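Side-chain contacts in T9SS C-terminal target domain-containing protein (Bacteroides cellulosilyticus, PDB 5JVK), which probably hydrolyses O-glycosidic bonds in glycans as a family 39 glycoside hydrolase of a gut bacterium: residues T135-W139 with E140-P144; Y149-P152 with E153-Q157. All blocks are in the same frame, centred on the assembly; numbering follows the deposited sequence.

Contact 1. Residues T135-W139 with E140-P144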
loop_
_atom_site.group_PDB
_atom_site.type_symbol
_atom_site.label_atom_id
_atom_site.label_comp_id
_atom_site.label_asym_id
_atom_site.label_seq_id
_atom_site.Cartn_x
_atom_site.Cartn_y
_atom_site.Cartn_z
ATOM N N THR A 135 -6.370 -4.589 8.126
ATOM C CA THR A 135 -7.592 -5.348 7.876
ATOM C C THR A 135 -8.644 -5.115 8.956
ATOM O O THR A 135 -8.349 -4.596 10.033
ATOM C CB THR A 135 -7.302 -6.852 7.692
ATOM O OG1 THR A 135 -8.456 -7.494 7.139
ATOM C CG2 THR A 135 -6.910 -7.519 9.010
ATOM N N ASP A 136 -9.874 -5.502 8.636
ATOM C CA ASP A 136 -11.034 -5.207 9.468
ATOM C C ASP A 136 -11.219 -6.219 10.584
ATOM O O ASP A 136 -10.793 -7.371 10.484
ATOM C CB ASP A 136 -12.306 -5.183 8.621
ATOM C CG ASP A 136 -12.274 -4.112 7.565
ATOM O OD1 ASP A 136 -12.568 -2.940 7.890
ATOM O OD2 ASP A 136 -11.954 -4.447 6.402
ATOM N N LEU A 137 -11.861 -5.761 11.650
ATOM C CA LEU A 137 -12.369 -6.632 12.692
ATOM C C LEU A 137 -13.726 -6.085 13.116
ATOM O O LEU A 137 -13.821 -4.952 13.586
ATOM C CB LEU A 137 -11.391 -6.687 13.869
ATOM C CG LEU A 137 -11.657 -7.693 15.000
ATOM C CD1 LEU A 137 -12.784 -7.232 15.916
ATOM C CD2 LEU A 137 -11.947 -9.084 14.449
ATOM N N ALA A 138 -14.768 -6.894 12.941
ATOM C CA ALA A 138 -16.127 -6.485 13.268
ATOM C C ALA A 138 -16.398 -6.689 14.757
ATOM O O ALA A 138 -16.156 -7.774 15.292
ATOM C CB ALA A 138 -17.125 -7.273 12.434
ATOM N N TRP A 139 -16.884 -5.636 15.414
ATOM C CA TRP A 139 -17.385 -5.697 16.797
ATOM C C TRP A 139 -18.443 -6.800 16.935
ATOM O O TRP A 139 -18.408 -7.589 17.880
ATOM C CB TRP A 139 -17.954 -4.321 17.181
ATOM C CG TRP A 139 -18.542 -4.166 18.564
ATOM C CD1 TRP A 139 -18.387 -4.996 19.638
ATOM C CD2 TRP A 139 -19.348 -3.072 19.019
ATOM N NE1 TRP A 139 -19.069 -4.500 20.723
ATOM C CE2 TRP A 139 -19.666 -3.320 20.371
ATOM C CE3 TRP A 139 -19.844 -1.911 18.409
ATOM C CZ2 TRP A 139 -20.456 -2.445 21.127
ATOM C CZ3 TRP A 139 -20.630 -1.043 19.159
ATOM C CH2 TRP A 139 -20.929 -1.318 20.505
ATOM N N GLU A 140 -19.358 -6.845 15.969
ATOM C CA GLU A 140 -20.350 -7.923 15.819
ATOM C C GLU A 140 -19.756 -9.331 15.974
ATOM O O GLU A 140 -20.288 -10.156 16.720
ATOM C CB GLU A 140 -21.034 -7.791 14.449
ATOM C CG GLU A 140 -22.225 -8.707 14.213
ATOM C CD GLU A 140 -23.010 -8.325 12.968
ATOM O OE1 GLU A 140 -23.424 -7.148 12.858
ATOM O OE2 GLU A 140 -23.217 -9.200 12.100
ATOM N N HIS A 141 -18.653 -9.589 15.276
ATOM C CA HIS A 141 -17.991 -10.897 15.311
ATOM C C HIS A 141 -17.223 -11.175 16.614
ATOM O O HIS A 141 -17.111 -12.336 17.014
ATOM C CB HIS A 141 -17.062 -11.070 14.100
ATOM C CG HIS A 141 -17.775 -11.067 12.781
ATOM N ND1 HIS A 141 -17.182 -10.636 11.613
ATOM C CD2 HIS A 141 -19.036 -11.434 12.446
ATOM C CE1 HIS A 141 -18.041 -10.747 10.616
ATOM N NE2 HIS A 141 -19.175 -11.227 11.095
ATOM N N VAL A 142 -16.701 -10.135 17.269
ATOM C CA VAL A 142 -15.989 -10.306 18.553
ATOM C C VAL A 142 -16.943 -10.523 19.737
ATOM O O VAL A 142 -16.639 -11.323 20.623
ATOM C CB VAL A 142 -14.973 -9.155 18.825
ATOM C CG1 VAL A 142 -14.712 -8.918 20.313
ATOM C CG2 VAL A 142 -13.658 -9.475 18.139
ATOM N N GLU A 143 -18.074 -9.817 19.745
ATOM C CA GLU A 143 -19.073 -9.913 20.814
ATOM C C GLU A 143 -20.424 -10.347 20.213
ATOM O O GLU A 143 -21.286 -9.501 19.959
ATOM C CB GLU A 143 -19.172 -8.560 21.542
ATOM C CG GLU A 143 -20.087 -8.527 22.762
ATOM C CD GLU A 143 -20.021 -7.214 23.540
ATOM O OE1 GLU A 143 -19.458 -6.221 23.033
ATOM O OE2 GLU A 143 -20.548 -7.163 24.670
ATOM N N PRO A 144 -20.612 -11.666 19.966
ATOM C CA PRO A 144 -21.874 -12.141 19.373
ATOM C C PRO A 144 -23.088 -11.999 20.303
ATOM O O PRO A 144 -24.212 -11.841 19.820
ATOM C CB PRO A 144 -21.603 -13.626 19.068
ATOM C CG PRO A 144 -20.149 -13.846 19.308
ATOM C CD PRO A 144 -19.717 -12.796 20.280
#
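Trp139 and Glu143 are joined by a side-chain hydrogen bond, from the first residue of short helix 139-142 to the residue just after it, four positions on. Trp139 NE1 gives its hydrogen to Glu143 OE1 at 2.9 Å, with an N-H...O angle of 162°. OE1 lies at the edge of the indole, near the ring plane, and takes the hydrogen on its anti side, somewhat tilted out of the carboxylate plane. Ring and carboxylate planes are 47° apart. With chi1 near 180° in both residues, the two side chains run side by side in the same direction. The other carboxylate oxygen, OE2, is bonded to Tyr181 OH and Gly147 N, so the buried carboxylate is gripped at both oxygens. A phenylalanine in place of Trp139 would probably leave OE1 without this N-H partner and the carboxylate less firmly fixed.

The backbone bonds mark the turn itself. Glu143 N binds Trp139 O at 2.9 Å, and Val142 N binds Ala138 O at 3.1 Å. His141 N makes a weaker bond to the same Ala138 oxygen. Ala138 is thus the N-cap where strand 132-138 of the (beta/alpha)8 barrel passes into helix 139-142.

Packing contacts flank the turn. Leu137 CD1 meets Val142 CG2 at 3.3 Å, the two side chains crossing at about a right angle. Ala138 CB rests obliquely near the His141 ring, 3.5 Å from His141 ND1.

Contact 2. Residues Y149-P152 with E153-Q157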
loop_
_atom_site.group_PDB
_atom_site.type_symbol
_atom_site.label_atom_id
_atom_site.label_comp_id
_atom_site.label_asym_id
_atom_site.label_seq_id
_atom_site.Cartn_x
_atom_site.Cartn_y
_atom_site.Cartn_z
ATOM N N TYR A 149 -17.362 -12.912 24.799
ATOM C CA TYR A 149 -16.376 -12.579 23.771
ATOM C C TYR A 149 -15.800 -13.799 23.064
ATOM O O TYR A 149 -15.810 -14.908 23.598
ATOM C CB TYR A 149 -15.236 -11.767 24.382
ATOM C CG TYR A 149 -15.688 -10.516 25.103
ATOM C CD1 TYR A 149 -15.294 -10.260 26.418
ATOM C CD2 TYR A 149 -16.516 -9.583 24.472
ATOM C CE1 TYR A 149 -15.709 -9.112 27.080
ATOM C CE2 TYR A 149 -16.937 -8.434 25.127
ATOM C CZ TYR A 149 -16.531 -8.203 26.428
ATOM O OH TYR A 149 -16.949 -7.063 27.073
ATOM N N VAL A 150 -15.304 -13.568 21.851
ATOM C CA VAL A 150 -14.620 -14.591 21.059
ATOM C C VAL A 150 -13.729 -13.920 20.006
ATOM O O VAL A 150 -14.076 -12.860 19.487
ATOM C CB VAL A 150 -15.625 -15.565 20.390
ATOM C CG1 VAL A 150 -16.505 -14.853 19.364
ATOM C CG2 VAL A 150 -14.902 -16.749 19.755
ATOM N N MET A 151 -12.583 -14.534 19.715
ATOM C CA MET A 151 -11.667 -14.055 18.678
ATOM C C MET A 151 -11.929 -14.855 17.398
ATOM O O MET A 151 -11.714 -16.068 17.393
ATOM C CB MET A 151 -10.215 -14.236 19.139
ATOM C CG MET A 151 -9.155 -13.676 18.196
ATOM S SD MET A 151 -9.324 -11.916 17.829
ATOM C CE MET A 151 -9.141 -11.193 19.455
ATOM N N PRO A 152 -12.402 -14.194 16.313
ATOM C CA PRO A 152 -12.688 -14.936 15.071
ATOM C C PRO A 152 -11.469 -15.625 14.461
ATOM O O PRO A 152 -10.336 -15.206 14.705
ATOM C CB PRO A 152 -13.219 -13.853 14.121
ATOM C CG PRO A 152 -13.706 -12.766 15.007
ATOM C CD PRO A 152 -12.794 -12.775 16.194
ATOM N N GLU A 153 -11.715 -16.668 13.670
ATOM C CA GLU A 153 -10.641 -17.480 13.085
ATOM C C GLU A 153 -9.760 -16.684 12.116
ATOM O O GLU A 153 -8.539 -16.867 12.102
ATOM C CB GLU A 153 -11.219 -18.728 12.393
ATOM C CG GLU A 153 -10.201 -19.678 11.752
ATOM C CD GLU A 153 -9.105 -20.148 12.701
ATOM O OE1 GLU A 153 -7.973 -20.389 12.227
ATOM O OE2 GLU A 153 -9.364 -20.282 13.919
ATOM N N HIS A 154 -10.373 -15.806 11.322
ATOM C CA HIS A 154 -9.621 -14.987 10.363
ATOM C C HIS A 154 -8.574 -14.073 11.021
ATOM O O HIS A 154 -7.541 -13.800 10.412
ATOM C CB HIS A 154 -10.554 -14.205 9.414
ATOM C CG HIS A 154 -11.377 -13.143 10.080
ATOM N ND1 HIS A 154 -10.964 -11.830 10.171
ATOM C CD2 HIS A 154 -12.602 -13.192 10.655
ATOM C CE1 HIS A 154 -11.893 -11.120 10.789
ATOM N NE2 HIS A 154 -12.897 -11.923 11.093
ATOM N N MET A 155 -8.821 -13.637 12.259
ATOM C CA MET A 155 -7.843 -12.821 12.998
ATOM C C MET A 155 -6.546 -13.561 13.320
ATOM O O MET A 155 -5.460 -13.013 13.122
ATOM C CB MET A 155 -8.443 -12.267 14.296
ATOM C CG MET A 155 -9.285 -11.020 14.100
ATOM S SD MET A 155 -8.353 -9.601 13.485
ATOM C CE MET A 155 -7.232 -9.315 14.851
ATOM N N TYR A 156 -6.665 -14.789 13.822
ATOM C CA TYR A 156 -5.496 -15.644 14.072
ATOM C C TYR A 156 -4.741 -15.951 12.773
ATOM O O TYR A 156 -3.508 -15.970 12.765
ATOM C CB TYR A 156 -5.897 -16.958 14.769
ATOM C CG TYR A 156 -6.379 -16.798 16.204
ATOM C CD1 TYR A 156 -5.552 -16.238 17.181
ATOM C CD2 TYR A 156 -7.655 -17.223 16.591
ATOM C CE1 TYR A 156 -5.984 -16.093 18.495
ATOM C CE2 TYR A 156 -8.095 -17.083 17.902
ATOM C CZ TYR A 156 -7.255 -16.520 18.850
ATOM O OH TYR A 156 -7.679 -16.377 20.151
ATOM N N GLN A 157 -5.488 -16.187 11.691
ATOM C CA GLN A 157 -4.909 -16.410 10.356
ATOM C C GLN A 157 -4.111 -15.199 9.857
ATOM O O GLN A 157 -2.969 -15.352 9.411
ATOM C CB GLN A 157 -6.001 -16.772 9.334
ATOM C CG GLN A 157 -6.587 -18.167 9.506
ATOM C CD GLN A 157 -7.699 -18.465 8.510
ATOM O OE1 GLN A 157 -8.782 -17.880 8.581
ATOM N NE2 GLN A 157 -7.443 -19.385 7.581
#
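The loop entering helix 153-164, an outer helix of the (beta/alpha)8 barrel, packs Met151 and Pro152 against the first turn. Met151 CG sits over one face of the Tyr156 ring, 3.8 Å from its centroid and offset toward the rim. This is a CH-pi contact. Met151 CB continues it to the phenol end, 3.5 Å from Tyr156 OH. The hydroxyl itself is hydrogen-bonded to Glu210, which ties the ring to helix 194-211.

Met151 has CG anti to its own nitrogen (chi1 -175°), and its chain then bends at chi2 and chi3. Met151 SD is left above the Tyr156 ring at a distance, 5.4 Å from its centroid. Met151 SD also touches Met155 CB at 3.7 Å.

Pro152 and His154 lie side by side, pointing the same way. Pro152 CB is 3.6 Å from His154 CD2. The backbone link is slight: Met155 N makes a weak hydrogen bond to Pro152 O at 3.3 Å, with an N-H...O angle of 134°.

The Met151 sulfur above the Tyr156 face makes a distant Met-aromatic contact, alongside the closer CH-pi contact of CG, where the loop enters the barrel helix.

How the contacts relate
From the N terminus, the chain runs along barrel strand 132-138 and turns at contact 1 into helix 139-142. A loop then leads to contact 2, which opens helix 153-164. The contacts are in series and neither nest nor cross. Each closes a local turn, and their centres are about 9 Å apart. The loop comes back beside the short helix: Val142 O and Val150 N are 2.9 Å apart, probably hydrogen-bonded. Tyr149 CE2 packs on Glu143 CD at 3.7 Å. Deeper in, Leu137 CD2 meets Met155 CG at 3.3 Å, joining the barrel strand to its following outer helix. Both contacts also touch helix 194-211.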